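PDB 6HXP: citryl-CoA lyase from Hydrogenobacter thermophilus, which binds coenzyme A and probably cleaves citryl-CoA into acetyl-CoA and oxaloacetate. Local coordinates for residues Val92-Leu103 and Lys207-Leu218. Sequence-based numbering, arbitrary orientation.
Sequences VLAFGSAHGGAL and KGFFIIGRVPGL. With COA (coenzyme A), chain B.
Phe95 and Phe210 form an edge-to-face aromatic pair that joins the loop linking helices 84-93 and 101-116 to helix 206-228, in the buried heart of this citrate synthase-type fold. The ring centroids lie 4.8 Å apart with planes at 60°, and Phe210 CE2 stands over one face of the Phe95 ring, offset toward its rim. A chi1 of -173° swings the Phe210 ring away from its own N and out toward the loop, where it also makes an offset edge-to-face pair with the imidazole of His99. Phe95 CD1 lies over a face of that imidazole, completing a three-ring cluster. NE2 of His99 is held by the hydroxyl of Ser70.

Aliphatic groups close round the cluster. Arg214 lays its CG 3.5 Å from Phe95 CZ, while its NE bonds to the carbonyl of Val61; Ile211 CG1 approaches Phe95 CD2, and Leu218 CD1 meets both Phe95 CZ and Val92 CG2. Without the Phe95 ring, as with an alanine here, the Phe210 edge would probably lose its aromatic face and a gap open beside Ile211, Arg214 and Leu218. At the other end, Leu103 CD1 packs at 3.3 Å against Phe210 CB.

Ala102 of helix 101-116 lines the coenzyme A pocket, and Ser97 O comes within 3.7 Å of COA S1P. The polar link comes from Lys207: a bend at chi3 brings its end round to the loop, and NZ donates to Phe95 O at 2.8 Å. Its ammonium also bonds to Ser83 and Asn85 of the second subunit, coupling this loop to the subunit interface. Lys207 NZ meets a lone pair of Phe95 O in the carbonyl plane, at a C=O...N angle of 143°.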
ATOM      1  N   VAL A  92      -6.934   2.875   2.775  1.00 17.11           N
ATOM      2  CA  VAL A  92      -6.629   2.412   4.125  1.00 16.18           C
ATOM      3  C   VAL A  92      -5.315   2.988   4.624  1.00 16.73           C
ATOM      4  O   VAL A  92      -5.178   3.343   5.800  1.00 17.63           O
ATOM      5  CB  VAL A  92      -6.678   0.872   4.199  1.00 16.90           C
ATOM      6  CG1 VAL A  92      -6.265   0.354   5.587  1.00 17.49           C
ATOM      7  CG2 VAL A  92      -8.090   0.372   3.837  1.00 17.26           C
ATOM      8  N   LEU A  93      -4.339   3.136   3.744  1.00 16.74           N
ATOM      9  CA  LEU A  93      -3.081   3.753   4.137  1.00 16.70           C
ATOM     10  C   LEU A  93      -3.269   5.135   4.665  1.00 18.14           C
ATOM     11  O   LEU A  93      -2.488   5.560   5.499  1.00 18.16           O
ATOM     12  CB  LEU A  93      -2.114   3.831   2.956  1.00 16.82           C
ATOM     13  CG  LEU A  93      -1.584   2.494   2.447  1.00 16.70           C
ATOM     14  CD1 LEU A  93      -0.670   2.735   1.219  1.00 17.42           C
ATOM     15  CD2 LEU A  93      -0.850   1.733   3.542  1.00 17.28           C
ATOM     16  N   ALA A  94      -4.271   5.871   4.188  1.00 16.98           N
ATOM     17  CA  ALA A  94      -4.449   7.256   4.620  1.00 17.50           C
ATOM     18  C   ALA A  94      -4.969   7.394   6.026  1.00 19.62           C
ATOM     19  O   ALA A  94      -4.973   8.512   6.551  1.00 19.47           O
ATOM     20  CB  ALA A  94      -5.423   7.980   3.679  1.00 18.39           C
ATOM     21  N   PHE A  95      -5.407   6.298   6.673  1.00 17.98           N
ATOM     22  CA  PHE A  95      -5.942   6.368   8.041  1.00 18.15           C
ATOM     23  C   PHE A  95      -4.824   6.479   9.078  1.00 20.46           C
ATOM     24  O   PHE A  95      -4.612   5.540   9.896  1.00 20.39           O
ATOM     25  CB  PHE A  95      -6.841   5.173   8.335  1.00 18.68           C
ATOM     26  CG  PHE A  95      -8.005   4.946   7.405  1.00 19.80           C
ATOM     27  CD1 PHE A  95      -8.740   6.009   6.923  1.00 21.58           C
ATOM     28  CD2 PHE A  95      -8.428   3.659   7.111  1.00 21.98           C
ATOM     29  CE1 PHE A  95      -9.863   5.777   6.102  1.00 23.40           C
ATOM     30  CE2 PHE A  95      -9.547   3.429   6.332  1.00 23.93           C
ATOM     31  CZ  PHE A  95     -10.246   4.477   5.836  1.00 21.78           C
ATOM     32  N   GLY A  96      -4.143   7.597   9.069  1.00 19.20           N
ATOM     33  CA  GLY A  96      -3.037   7.852   9.953  1.00 18.72           C
ATOM     34  C   GLY A  96      -3.427   8.578  11.208  1.00 20.33           C
ATOM     35  O   GLY A  96      -4.590   8.534  11.633  1.00 21.19           O
ATOM     36  N   SER A  97      -2.442   9.238  11.805  1.00 20.89           N
ATOM     37  CA  SER A  97      -2.648   9.950  13.058  1.00 22.96           C
ATOM     38  C   SER A  97      -3.724  11.014  13.019  1.00 26.65           C
ATOM     39  O   SER A  97      -4.419  11.227  14.035  1.00 26.98           O
ATOM     40  CB  SER A  97      -1.354  10.550  13.571  1.00 25.45           C
ATOM     41  OG  SER A  97      -0.830  11.506  12.650  1.00 26.49           O
ATOM     42  N   ALA A  98      -3.929  11.630  11.844  1.00 22.86           N
ATOM     43  CA  ALA A  98      -4.923  12.684  11.678  1.00 23.87           C
ATOM     44  C   ALA A  98      -6.237  12.190  11.057  1.00 26.16           C
ATOM     45  O   ALA A  98      -7.160  12.983  10.817  1.00 26.88           O
ATOM     46  CB  ALA A  98      -4.338  13.774  10.795  1.00 25.70           C
ATOM     47  N   HIS A  99      -6.347  10.892  10.781  1.00 22.59           N
ATOM     48  CA  HIS A  99      -7.473  10.304  10.091  1.00 21.47           C
ATOM     49  C   HIS A  99      -7.708   8.882  10.608  1.00 23.08           C
ATOM     50  O   HIS A  99      -7.852   7.926   9.855  1.00 22.26           O
ATOM     51  CB  HIS A  99      -7.208  10.378   8.576  1.00 20.66           C
ATOM     52  CG  HIS A  99      -8.337  10.004   7.654  1.00 21.62           C
ATOM     53  ND1 HIS A  99      -9.672  10.206   8.006  1.00 23.94           N
ATOM     54  CD2 HIS A  99      -8.295   9.606   6.367  1.00 23.38           C
ATOM     55  CE1 HIS A  99     -10.376   9.886   6.917  1.00 23.82           C
ATOM     56  NE2 HIS A  99      -9.601   9.491   5.928  1.00 23.54           N
ATOM     57  N   GLY A 100      -7.837   8.774  11.930  1.00 24.05           N
ATOM     58  CA  GLY A 100      -8.132   7.481  12.570  1.00 23.11           C
ATOM     59  C   GLY A 100      -7.394   7.236  13.860  1.00 27.05           C
ATOM     60  O   GLY A 100      -7.911   6.554  14.758  1.00 24.69           O
ATOM     61  N   GLY A 101      -6.211   7.823  13.988  1.00 23.50           N
ATOM     62  CA  GLY A 101      -5.428   7.679  15.217  1.00 25.28           C
ATOM     63  C   GLY A 101      -6.101   8.192  16.463  1.00 26.49           C
ATOM     64  O   GLY A 101      -5.840   7.699  17.561  1.00 26.40           O
ATOM     65  N   ALA A 102      -7.018   9.163  16.321  1.00 25.53           N
ATOM     66  CA  ALA A 102      -7.725   9.684  17.497  1.00 24.28           C
ATOM     67  C   ALA A 102      -8.535   8.609  18.168  1.00 24.90           C
ATOM     68  O   ALA A 102      -8.790   8.719  19.349  1.00 25.82           O
ATOM     69  CB  ALA A 102      -8.627  10.829  17.091  1.00 26.77           C
ATOM     70  N   LEU A 103      -8.966   7.567  17.438  1.00 23.20           N
ATOM     71  CA  LEU A 103      -9.709   6.461  18.092  1.00 23.32           C
ATOM     72  C   LEU A 103      -8.826   5.731  19.082  1.00 25.87           C
ATOM     73  O   LEU A 103      -9.285   5.415  20.173  1.00 24.77           O
ATOM     74  CB  LEU A 103     -10.210   5.474  17.055  1.00 24.26           C
ATOM     75  CG  LEU A 103     -11.270   6.059  16.146  1.00 31.22           C
ATOM     76  CD1 LEU A 103     -11.281   5.336  14.871  1.00 34.93           C
ATOM     77  CD2 LEU A 103     -12.616   5.965  16.801  1.00 37.72           C
ATOM     78  N   LYS A 207      -8.161   1.872  15.772  1.00 22.81           N
ATOM     79  CA  LYS A 207      -8.253   2.147  14.353  1.00 22.63           C
ATOM     80  C   LYS A 207      -8.912   0.981  13.630  1.00 21.39           C
ATOM     81  O   LYS A 207      -9.498   1.154  12.565  1.00 21.75           O
ATOM     82  CB  LYS A 207      -6.811   2.396  13.825  1.00 27.79           C
ATOM     83  CG  LYS A 207      -6.643   3.374  12.783  1.00 41.62           C
ATOM     84  CD  LYS A 207      -5.123   3.480  12.472  1.00 28.18           C
ATOM     85  CE  LYS A 207      -4.421   4.636  13.075  1.00 26.81           C
ATOM     86  NZ  LYS A 207      -3.233   4.895  12.262  1.00 23.97           N
ATOM     87  N   GLY A 208      -8.832  -0.243  14.180  1.00 20.85           N
ATOM     88  CA  GLY A 208      -9.455  -1.397  13.539  1.00 21.12           C
ATOM     89  C   GLY A 208     -10.918  -1.240  13.289  1.00 22.30           C
ATOM     90  O   GLY A 208     -11.430  -1.667  12.250  1.00 21.30           O
ATOM     91  N   PHE A 209     -11.636  -0.635  14.252  1.00 21.45           N
ATOM     92  CA  PHE A 209     -13.070  -0.443  14.080  1.00 21.90           C
ATOM     93  C   PHE A 209     -13.364   0.496  12.924  1.00 23.02           C
ATOM     94  O   PHE A 209     -14.310   0.259  12.127  1.00 23.66           O
ATOM     95  CB  PHE A 209     -13.738   0.039  15.375  1.00 23.37           C
ATOM     96  CG  PHE A 209     -13.450  -0.898  16.529  1.00 24.14           C
ATOM     97  CD1 PHE A 209     -13.947  -2.194  16.537  1.00 27.47           C
ATOM     98  CD2 PHE A 209     -12.589  -0.513  17.556  1.00 25.50           C
ATOM     99  CE1 PHE A 209     -13.630  -3.065  17.591  1.00 28.58           C
ATOM    100  CE2 PHE A 209     -12.275  -1.382  18.577  1.00 29.51           C
ATOM    101  CZ  PHE A 209     -12.762  -2.653  18.560  1.00 27.60           C
ATOM    102  N   PHE A 210     -12.577   1.550  12.820  1.00 21.62           N
ATOM    103  CA  PHE A 210     -12.693   2.521  11.734  1.00 20.78           C
ATOM    104  C   PHE A 210     -12.385   1.916  10.398  1.00 23.32           C
ATOM    105  O   PHE A 210     -13.171   2.044   9.454  1.00 23.60           O
ATOM    106  CB  PHE A 210     -11.801   3.722  12.004  1.00 22.60           C
ATOM    107  CG  PHE A 210     -11.961   4.850  11.030  1.00 24.53           C
ATOM    108  CD1 PHE A 210     -13.195   5.452  10.840  1.00 31.44           C
ATOM    109  CD2 PHE A 210     -10.878   5.368  10.355  1.00 25.76           C
ATOM    110  CE1 PHE A 210     -13.338   6.536   9.977  1.00 32.54           C
ATOM    111  CE2 PHE A 210     -11.033   6.445   9.481  1.00 28.77           C
ATOM    112  CZ  PHE A 210     -12.256   6.983   9.254  1.00 29.00           C
ATOM    113  N   ILE A 211     -11.333   1.113  10.337  1.00 19.25           N
ATOM    114  CA  ILE A 211     -10.999   0.472   9.074  1.00 18.88           C
ATOM    115  C   ILE A 211     -12.087  -0.452   8.616  1.00 20.92           C
ATOM    116  O   ILE A 211     -12.505  -0.447   7.455  1.00 20.81           O
ATOM    117  CB  ILE A 211      -9.670  -0.296   9.236  1.00 20.39           C
ATOM    118  CG1 ILE A 211      -8.484   0.671   9.458  1.00 22.72           C
ATOM    119  CG2 ILE A 211      -9.410  -1.183   7.982  1.00 23.36           C
ATOM    120  CD1 ILE A 211      -7.327   0.051  10.072  1.00 26.07           C
ATOM    121  N   ILE A 212     -12.562  -1.328   9.511  1.00 18.51           N
ATOM    122  CA  ILE A 212     -13.577  -2.299   9.139  1.00 17.59           C
ATOM    123  C   ILE A 212     -14.860  -1.591   8.670  1.00 20.27           C
ATOM    124  O   ILE A 212     -15.448  -2.020   7.684  1.00 20.55           O
ATOM    125  CB  ILE A 212     -13.871  -3.223  10.331  1.00 19.81           C
ATOM    126  CG1 ILE A 212     -12.691  -4.124  10.580  1.00 19.38           C
ATOM    127  CG2 ILE A 212     -15.167  -4.051  10.101  1.00 20.55           C
ATOM    128  CD1 ILE A 212     -12.702  -4.826  11.965  1.00 19.57           C
ATOM    129  N   GLY A 213     -15.238  -0.555   9.375  1.00 19.66           N
ATOM    130  CA  GLY A 213     -16.453   0.189   9.059  1.00 20.68           C
ATOM    131  C   GLY A 213     -16.355   0.945   7.771  1.00 21.89           C
ATOM    132  O   GLY A 213     -17.349   1.027   7.048  1.00 21.91           O
ATOM    133  N   ARG A 214     -15.214   1.565   7.500  1.00 19.62           N
ATOM    134  CA  ARG A 214     -15.061   2.455   6.321  1.00 18.95           C
ATOM    135  C   ARG A 214     -14.697   1.742   5.028  1.00 19.88           C
ATOM    136  O   ARG A 214     -14.914   2.281   3.926  1.00 19.23           O
ATOM    137  CB  ARG A 214     -14.049   3.540   6.639  1.00 20.49           C
ATOM    138  CG  ARG A 214     -13.732   4.553   5.544  1.00 21.99           C
ATOM    139  CD  ARG A 214     -14.929   5.343   5.073  1.00 23.39           C
ATOM    140  NE  ARG A 214     -15.574   6.063   6.173  1.00 22.78           N
ATOM    141  CZ  ARG A 214     -15.193   7.232   6.685  1.00 26.35           C
ATOM    142  NH1 ARG A 214     -14.194   7.930   6.123  1.00 24.28           N
ATOM    143  NH2 ARG A 214     -15.829   7.739   7.738  1.00 27.20           N
ATOM    144  N   VAL A 215     -14.093   0.541   5.109  1.00 17.80           N
ATOM    145  CA  VAL A 215     -13.708  -0.156   3.876  1.00 16.75           C
ATOM    146  C   VAL A 215     -14.885  -0.325   2.908  1.00 18.19           C
ATOM    147  O   VAL A 215     -14.655  -0.175   1.708  1.00 18.66           O
ATOM    148  CB  VAL A 215     -12.984  -1.491   4.217  1.00 19.28           C
ATOM    149  CG1 VAL A 215     -13.095  -2.513   3.089  1.00 22.28           C
ATOM    150  CG2 VAL A 215     -11.516  -1.200   4.514  1.00 20.21           C
ATOM    151  N   PRO A 216     -16.129  -0.596   3.327  1.00 18.24           N
ATOM    152  CA  PRO A 216     -17.209  -0.646   2.342  1.00 18.02           C
ATOM    153  C   PRO A 216     -17.344   0.663   1.560  1.00 18.59           C
ATOM    154  O   PRO A 216     -17.587   0.620   0.368  1.00 19.24           O
ATOM    155  CB  PRO A 216     -18.443  -0.954   3.161  1.00 19.20           C
ATOM    156  CG  PRO A 216     -17.906  -1.706   4.377  1.00 20.25           C
ATOM    157  CD  PRO A 216     -16.600  -0.992   4.668  1.00 19.67           C
ATOM    158  N   GLY A 217     -17.201   1.794   2.221  1.00 17.29           N
ATOM    159  CA  GLY A 217     -17.230   3.078   1.531  1.00 17.82           C
ATOM    160  C   GLY A 217     -16.078   3.190   0.539  1.00 18.15           C
ATOM    161  O   GLY A 217     -16.270   3.644  -0.600  1.00 18.49           O
ATOM    162  N   LEU A 218     -14.866   2.764   0.944  1.00 17.29           N
ATOM    163  CA  LEU A 218     -13.743   2.805   0.001  1.00 17.26           C
ATOM    164  C   LEU A 218     -14.017   1.934  -1.214  1.00 17.80           C
ATOM    165  O   LEU A 218     -13.672   2.300  -2.339  1.00 17.93           O
ATOM    166  CB  LEU A 218     -12.444   2.410   0.661  1.00 17.33           C
ATOM    167  CG  LEU A 218     -11.962   3.341   1.787  1.00 20.58           C
ATOM    168  CD1 LEU A 218     -10.742   2.741   2.494  1.00 19.30           C
ATOM    169  CD2 LEU A 218     -11.674   4.732   1.262  1.00 21.52           C
TER
HETATM  170  N1A COA B 300      -8.745  19.503  23.987  0.73121.98           N
HETATM  171  C2A COA B 300      -8.370  20.655  24.557  0.73122.09           C
HETATM  172  N3A COA B 300      -8.440  21.895  24.060  0.73122.41           N
HETATM  173  C4A COA B 300      -8.960  21.893  22.825  0.73123.10           C
HETATM  174  C5A COA B 300      -9.382  20.786  22.106  0.73122.76           C
HETATM  175  C6A COA B 300      -9.268  19.533  22.740  0.73121.89           C
HETATM  176  N6A COA B 300      -9.669  18.385  22.186  0.73121.23           N
HETATM  177  N7A COA B 300      -9.881  21.165  20.870  0.73123.11           N
HETATM  178  C8A COA B 300      -9.762  22.470  20.874  0.73123.70           C
HETATM  179  N9A COA B 300      -9.221  22.980  22.026  0.73124.16           N
HETATM  180  C1B COA B 300      -9.050  24.387  22.392  0.73125.09           C
HETATM  181  C2B COA B 300      -8.861  25.361  21.215  0.73125.60           C
HETATM  182  O2B COA B 300      -7.481  25.658  21.035  0.73125.44           O
HETATM  183  C3B COA B 300      -9.642  26.571  21.717  0.73126.66           C
HETATM  184  O3B COA B 300      -8.873  27.279  22.715  0.73127.99           O
HETATM  185  P3B COA B 300      -8.974  28.861  23.072  0.73128.04           P
HETATM  186  O7A COA B 300      -9.937  29.570  22.170  0.73128.02           O
HETATM  187  O8A COA B 300      -9.382  28.937  24.547  0.73127.15           O
HETATM  188  O9A COA B 300      -7.542  29.397  22.949  0.73128.20           O
HETATM  189  C4B COA B 300     -10.814  25.925  22.446  0.73126.10           C
HETATM  190  O4B COA B 300     -10.202  24.801  23.110  0.73125.40           O
HETATM  191  C5B COA B 300     -11.952  25.426  21.590  0.73126.21           C
HETATM  192  O5B COA B 300     -12.287  26.395  20.575  0.73126.37           O
HETATM  193  P1A COA B 300     -13.010  25.950  19.191  0.73126.57           P
HETATM  194  O1A COA B 300     -13.084  27.094  18.254  0.73127.39           O
HETATM  195  O2A COA B 300     -14.369  25.372  19.588  0.73126.44           O
HETATM  196  O3A COA B 300     -12.158  24.758  18.566  0.73125.25           O
HETATM  197  P2A COA B 300     -11.268  24.639  17.252  0.73124.61           P
HETATM  198  O4A COA B 300     -12.017  25.133  16.073  0.73125.00           O
HETATM  199  O5A COA B 300      -9.977  25.411  17.530  0.73124.93           O
HETATM  200  O6A COA B 300     -10.815  23.077  17.104  0.73123.02           O
HETATM  201  CBP COA B 300     -10.594  20.959  15.924  0.73119.32           C
HETATM  202  CCP COA B 300     -11.409  22.238  16.096  0.73121.15           C
HETATM  203  CDP COA B 300     -11.512  19.887  15.317  0.73119.16           C
HETATM  204  CEP COA B 300      -9.453  21.249  14.939  0.73119.21           C
HETATM  205  CAP COA B 300      -9.985  20.441  17.253  0.73117.82           C
HETATM  206  OAP COA B 300     -10.856  20.578  18.366  0.73117.39           O
HETATM  207  C9P COA B 300      -9.452  19.013  17.171  0.73116.64           C
HETATM  208  O9P COA B 300      -8.345  18.790  16.686  0.73116.92           O
HETATM  209  N8P COA B 300     -10.227  18.054  17.685  0.73115.02           N
HETATM  210  C7P COA B 300      -9.787  16.672  17.825  0.73113.39           C
HETATM  211  C6P COA B 300      -8.805  16.506  18.969  0.73111.92           C
HETATM  212  C5P COA B 300      -8.081  15.182  18.922  0.73110.82           C
HETATM  213  O5P COA B 300      -8.698  14.119  18.958  0.73110.14           O
HETATM  214  N4P COA B 300      -6.750  15.251  18.874  0.73110.50           N
HETATM  215  C3P COA B 300      -5.862  14.197  19.348  0.73110.24           C
HETATM  216  C2P COA B 300      -5.813  12.979  18.446  0.73110.22           C
HETATM  217  S1P COA B 300      -5.341  13.547  16.790  0.73111.08           S